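PDB 2HJ0: putative citrate lyase, alfa subunit from Streptococcus mutans, which is of unconfirmed function but belongs to the CitF family of alpha/beta proteins, with mostly parallel sheets consistent with a Rossmann-like fold. Local coordinates for residues Glu75-Asn81 and Ile102-Pro108; Cys401-Phe405 and Glu498-Gly502. All coordinates share one frame; numbering follows the deposited sequence.

Contact 1 (Glu75-Asn81 and Ile102-Pro108); sequences EGDYVMN and IANVHEP
Glu75 and Val105 lie with their CA atoms 5.4 Å apart, and the CA atoms of Asn81 and His106 are 6.3 Å apart, where the turn leading into helix 79-89 meets the loop that follows strand 95-99. The two segments follow the C-terminal ends of neighbouring parallel strands 66-69 and 95-99 of a Rossmann-like sheet. At one end the bent side chain of Glu75 presents its carboxylate to two successive backbone amides, each oxygen using its syn lone pair: OE2 accepts from Asn104 N almost straight (3.0 Å, 168°), and OE1 from Val105 N along a more bent path. Asn104 ND2 bonds to Asp128 OD2 and its OD1 to Lys129 N. Deeper in, Asp77 OD2 forms an Asx motif with Met80 N on its syn side and also accepts from His106 NE2 (3.0 Å). OD2 lies in the plane of the His106 ring, whereas NE2 meets the carboxylate from above its plane, the two planes standing 64° apart. At the far side of the imidazole, ND1 accepts from Ala103 N, so bonds at both nitrogens fix the rotation of the ring. One face carries selenomethionine Met80, whose chain bends at chi2 and chi3 to set the methyl CE 3.5 Å from the ring centroid in a CH-pi contact; the opposite face has Val105 CG1 toward its rim. The same CE also touches Ile102 CG1. Beyond the ring, Asn81 ND2 bonds to Val105 O at 2.9 Å, the donor standing 39° out of the carbonyl plane, while Asn81 OD1 rests against Pro108 CD.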
# COMPACT_ATOMS: atom_id res chain seq x y z
N GLU A 75 9.62 -18.42 -16.70
CA GLU A 75 10.36 -18.72 -17.93
C GLU A 75 9.88 -17.94 -19.13
O GLU A 75 10.48 -18.02 -20.21
CB GLU A 75 10.30 -20.20 -18.25
CG GLU A 75 10.96 -21.11 -17.22
CD GLU A 75 12.47 -20.89 -17.07
OE1 GLU A 75 13.10 -20.36 -18.02
OE2 GLU A 75 13.01 -21.27 -16.01
N GLY A 76 8.81 -17.18 -18.96
CA GLY A 76 8.30 -16.40 -20.06
C GLY A 76 8.74 -14.96 -19.97
O GLY A 76 8.35 -14.14 -20.81
N ASP A 77 9.57 -14.62 -18.98
CA ASP A 77 10.02 -13.23 -18.82
C ASP A 77 10.84 -12.65 -19.97
O ASP A 77 11.69 -13.33 -20.54
CB ASP A 77 10.82 -13.02 -17.54
CG ASP A 77 11.34 -11.61 -17.43
OD1 ASP A 77 10.52 -10.70 -17.19
OD2 ASP A 77 12.56 -11.38 -17.61
N TYR A 78 10.58 -11.39 -20.28
CA TYR A 78 11.31 -10.69 -21.33
C TYR A 78 11.97 -9.42 -20.80
O TYR A 78 12.96 -8.96 -21.35
CB TYR A 78 10.36 -10.29 -22.46
CG TYR A 78 9.91 -11.42 -23.36
CD1 TYR A 78 8.92 -11.19 -24.31
CD2 TYR A 78 10.46 -12.70 -23.28
CE1 TYR A 78 8.47 -12.20 -25.16
CE2 TYR A 78 10.02 -13.72 -24.13
CZ TYR A 78 9.01 -13.46 -25.07
OH TYR A 78 8.53 -14.44 -25.91
N VAL A 79 11.41 -8.87 -19.72
CA VAL A 79 11.90 -7.64 -19.11
C VAL A 79 13.36 -7.69 -18.67
O VAL A 79 14.11 -6.80 -19.00
CB VAL A 79 11.03 -7.24 -17.91
CG1 VAL A 79 11.52 -5.94 -17.30
CG2 VAL A 79 9.59 -7.12 -18.35
N MSE A 80 13.75 -8.73 -17.93
CA MSE A 80 15.13 -8.86 -17.46
C MSE A 80 16.14 -8.75 -18.60
O MSE A 80 16.94 -7.82 -18.62
CB MSE A 80 15.33 -10.21 -16.75
CG MSE A 80 15.51 -10.15 -15.22
SE MSE A 80 17.36 -10.22 -14.51
CE MSE A 80 17.56 -12.15 -14.26
N ASN A 81 16.09 -9.69 -19.54
CA ASN A 81 17.02 -9.71 -20.67
C ASN A 81 16.94 -8.44 -21.48
O ASN A 81 17.93 -8.00 -22.07
CB ASN A 81 16.73 -10.89 -21.61
CG ASN A 81 16.82 -12.23 -20.92
OD1 ASN A 81 17.60 -12.42 -19.99
ND2 ASN A 81 16.02 -13.17 -21.39
N ILE A 102 15.74 -15.87 -10.44
CA ILE A 102 16.27 -16.01 -11.80
C ILE A 102 15.85 -17.31 -12.48
O ILE A 102 16.01 -18.40 -11.92
CB ILE A 102 17.84 -15.89 -11.77
CG1 ILE A 102 18.24 -14.46 -11.40
CG2 ILE A 102 18.43 -16.24 -13.11
CD1 ILE A 102 19.69 -14.30 -11.07
N ALA A 103 15.32 -17.22 -13.70
CA ALA A 103 14.90 -18.42 -14.43
C ALA A 103 15.91 -18.80 -15.53
O ALA A 103 16.91 -18.11 -15.71
CB ALA A 103 13.51 -18.19 -15.05
N ASN A 104 15.65 -19.89 -16.25
CA ASN A 104 16.54 -20.35 -17.32
C ASN A 104 16.54 -19.44 -18.55
O ASN A 104 17.55 -19.31 -19.25
CB ASN A 104 16.20 -21.76 -17.79
CG ASN A 104 16.47 -22.83 -16.73
OD1 ASN A 104 17.57 -22.93 -16.17
ND2 ASN A 104 15.46 -23.64 -16.47
N VAL A 105 15.41 -18.80 -18.82
CA VAL A 105 15.32 -17.93 -19.98
C VAL A 105 16.25 -16.75 -19.78
O VAL A 105 16.53 -15.99 -20.72
CB VAL A 105 13.88 -17.43 -20.17
CG1 VAL A 105 13.48 -16.51 -19.02
CG2 VAL A 105 13.75 -16.71 -21.50
N HIS A 106 16.73 -16.59 -18.55
CA HIS A 106 17.64 -15.50 -18.22
C HIS A 106 19.09 -15.85 -18.56
O HIS A 106 20.01 -15.25 -18.02
CB HIS A 106 17.52 -15.16 -16.73
CG HIS A 106 16.22 -14.52 -16.36
ND1 HIS A 106 15.55 -14.80 -15.19
CD2 HIS A 106 15.47 -13.59 -17.01
CE1 HIS A 106 14.44 -14.08 -15.13
NE2 HIS A 106 14.37 -13.34 -16.23
N GLU A 107 19.29 -16.80 -19.47
CA GLU A 107 20.63 -17.21 -19.87
C GLU A 107 21.54 -16.06 -20.31
O GLU A 107 22.73 -16.04 -19.98
CB GLU A 107 20.55 -18.23 -21.00
CG GLU A 107 21.84 -18.99 -21.26
CD GLU A 107 21.82 -19.71 -22.60
OE1 GLU A 107 21.83 -19.01 -23.64
OE2 GLU A 107 21.79 -20.97 -22.62
N PRO A 108 21.00 -15.09 -21.06
CA PRO A 108 21.80 -13.95 -21.51
C PRO A 108 22.63 -13.31 -20.40
O PRO A 108 23.65 -12.67 -20.66
CB PRO A 108 20.74 -13.00 -22.06
CG PRO A 108 19.76 -13.95 -22.65
CD PRO A 108 19.62 -14.98 -21.57

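Contact 2 (Cys401-Phe405 and Glu498-Gly502); sequences CDTAF and EYRDG
Asp402 OD1 is gripped by two groups: Arg500 NE, in a salt bridge of 3.0 Å, and the hydroxyl of Ser147, which hydrogen-bonds to it. The other carboxylate oxygen, OD2, accepts from Gly149 N, so the group is held from both ends and in turn holds Arg500 NE in place. The guanidinium meets the acid obliquely, the two planes 71° apart, and the salt bridge runs through NE. With CG between the backbone N and the carbonyl carbon (chi1 65°) and a bend at chi3, Arg500 reaches along the facing side of helix 400-406: Asp402 O lies above one face of its guanidinium, and Phe405 CD1 sits at the edge, 3.4 Å from NH1. Its NH2 makes a weak hydrogen bond to Ala355 O. Alongside, Cys401 packs on Tyr499, with CB 4.0 Å from CE1 and SG 4.8 Å from the ring centroid, an oblique sulfur-aromatic contact. Tyr499 and Arg500 occupy the first half of a type I beta turn closed by Gly502 N bonding to Tyr499 O. This turn is the hairpin connection between antiparallel strands 493-498 and 504-511 at one edge of the larger sheet. It docks on helix 400-406, which precedes strand 409-413 of the other sheet; helix 351-355 lies against Asp402, and Pro43 of the second subunit packs on Phe405.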
# COMPACT_ATOMS: atom_id res chain seq x y z
N CYS A 401 12.62 -22.01 3.92
CA CYS A 401 12.99 -21.80 5.32
C CYS A 401 12.05 -20.80 5.99
O CYS A 401 11.96 -20.78 7.21
CB CYS A 401 14.44 -21.32 5.43
SG CYS A 401 14.72 -19.57 5.05
N ASP A 402 11.36 -19.99 5.19
CA ASP A 402 10.42 -18.99 5.73
C ASP A 402 9.21 -19.62 6.39
O ASP A 402 8.98 -19.46 7.58
CB ASP A 402 9.89 -18.07 4.62
CG ASP A 402 10.89 -17.03 4.19
OD1 ASP A 402 11.57 -16.45 5.07
OD2 ASP A 402 10.96 -16.78 2.97
N THR A 403 8.41 -20.31 5.60
CA THR A 403 7.21 -20.91 6.14
C THR A 403 7.57 -22.06 7.07
O THR A 403 6.93 -22.27 8.10
CB THR A 403 6.29 -21.42 5.03
OG1 THR A 403 6.82 -22.64 4.52
CG2 THR A 403 6.23 -20.42 3.92
N ALA A 404 8.60 -22.81 6.71
CA ALA A 404 9.00 -23.93 7.55
C ALA A 404 9.13 -23.46 8.99
O ALA A 404 8.83 -24.19 9.92
CB ALA A 404 10.33 -24.50 7.09
N PHE A 405 9.57 -22.22 9.17
CA PHE A 405 9.70 -21.73 10.52
C PHE A 405 8.38 -21.22 11.11
O PHE A 405 8.02 -21.59 12.22
CB PHE A 405 10.77 -20.64 10.58
CG PHE A 405 10.83 -19.92 11.90
CD1 PHE A 405 10.04 -18.81 12.14
CD2 PHE A 405 11.67 -20.37 12.91
CE1 PHE A 405 10.09 -18.16 13.36
CE2 PHE A 405 11.72 -19.73 14.14
CZ PHE A 405 10.92 -18.62 14.36
N GLU A 498 22.21 -16.58 2.79
CA GLU A 498 21.80 -15.77 3.93
C GLU A 498 20.45 -16.28 4.44
O GLU A 498 19.50 -16.38 3.69
CB GLU A 498 21.66 -14.30 3.54
CG GLU A 498 21.08 -13.45 4.68
CD GLU A 498 20.50 -12.13 4.21
OE1 GLU A 498 21.26 -11.15 4.07
OE2 GLU A 498 19.28 -12.07 3.98
N TYR A 499 20.39 -16.61 5.73
CA TYR A 499 19.16 -17.07 6.36
C TYR A 499 18.17 -15.91 6.44
O TYR A 499 18.58 -14.74 6.44
CB TYR A 499 19.44 -17.57 7.78
CG TYR A 499 18.28 -18.27 8.43
CD1 TYR A 499 17.78 -19.45 7.90
CD2 TYR A 499 17.69 -17.76 9.60
CE1 TYR A 499 16.72 -20.13 8.50
CE2 TYR A 499 16.62 -18.44 10.21
CZ TYR A 499 16.15 -19.62 9.65
OH TYR A 499 15.10 -20.30 10.22
N ARG A 500 16.89 -16.23 6.54
CA ARG A 500 15.86 -15.21 6.61
C ARG A 500 16.16 -14.07 7.59
O ARG A 500 15.79 -12.92 7.34
CB ARG A 500 14.50 -15.84 6.95
CG ARG A 500 14.42 -16.48 8.33
CD ARG A 500 13.00 -16.99 8.63
NE ARG A 500 12.00 -16.07 8.06
CZ ARG A 500 10.77 -15.89 8.53
NH1 ARG A 500 10.36 -16.57 9.61
NH2 ARG A 500 9.97 -15.02 7.94
N ASP A 501 16.84 -14.37 8.70
CA ASP A 501 17.14 -13.34 9.69
C ASP A 501 18.32 -12.44 9.33
O ASP A 501 18.61 -11.48 10.04
CB ASP A 501 17.36 -13.97 11.07
CG ASP A 501 18.55 -14.89 11.11
OD1 ASP A 501 19.21 -15.06 10.05
OD2 ASP A 501 18.83 -15.45 12.20
N GLY A 502 19.00 -12.76 8.23
CA GLY A 502 20.12 -11.93 7.80
C GLY A 502 21.53 -12.44 8.05
O GLY A 502 22.50 -11.83 7.60

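In the fold
Both contacts involve loops of the ten-strand sheet but serve different joints. Contact 1 pairs two connections within that sheet, following the C-terminal ends of adjacent strands 66-69 and 95-99, whereas contact 2 ties the hairpin turn at the sheet's edge to helix 400-406, which leads into the nine-strand sheet, and so bridges the two sheets. In sequence they are in series, contact 1 closing well before contact 2 opens. Their centres lie 26 Å apart and their nearest atoms about 14 Å apart, so they do not touch. Contact 2 is buried and contact 1 partly buried; the centre of contact 2 also lies nearer that of the chain (11 Å against 16 Å), and it alone meets the second subunit.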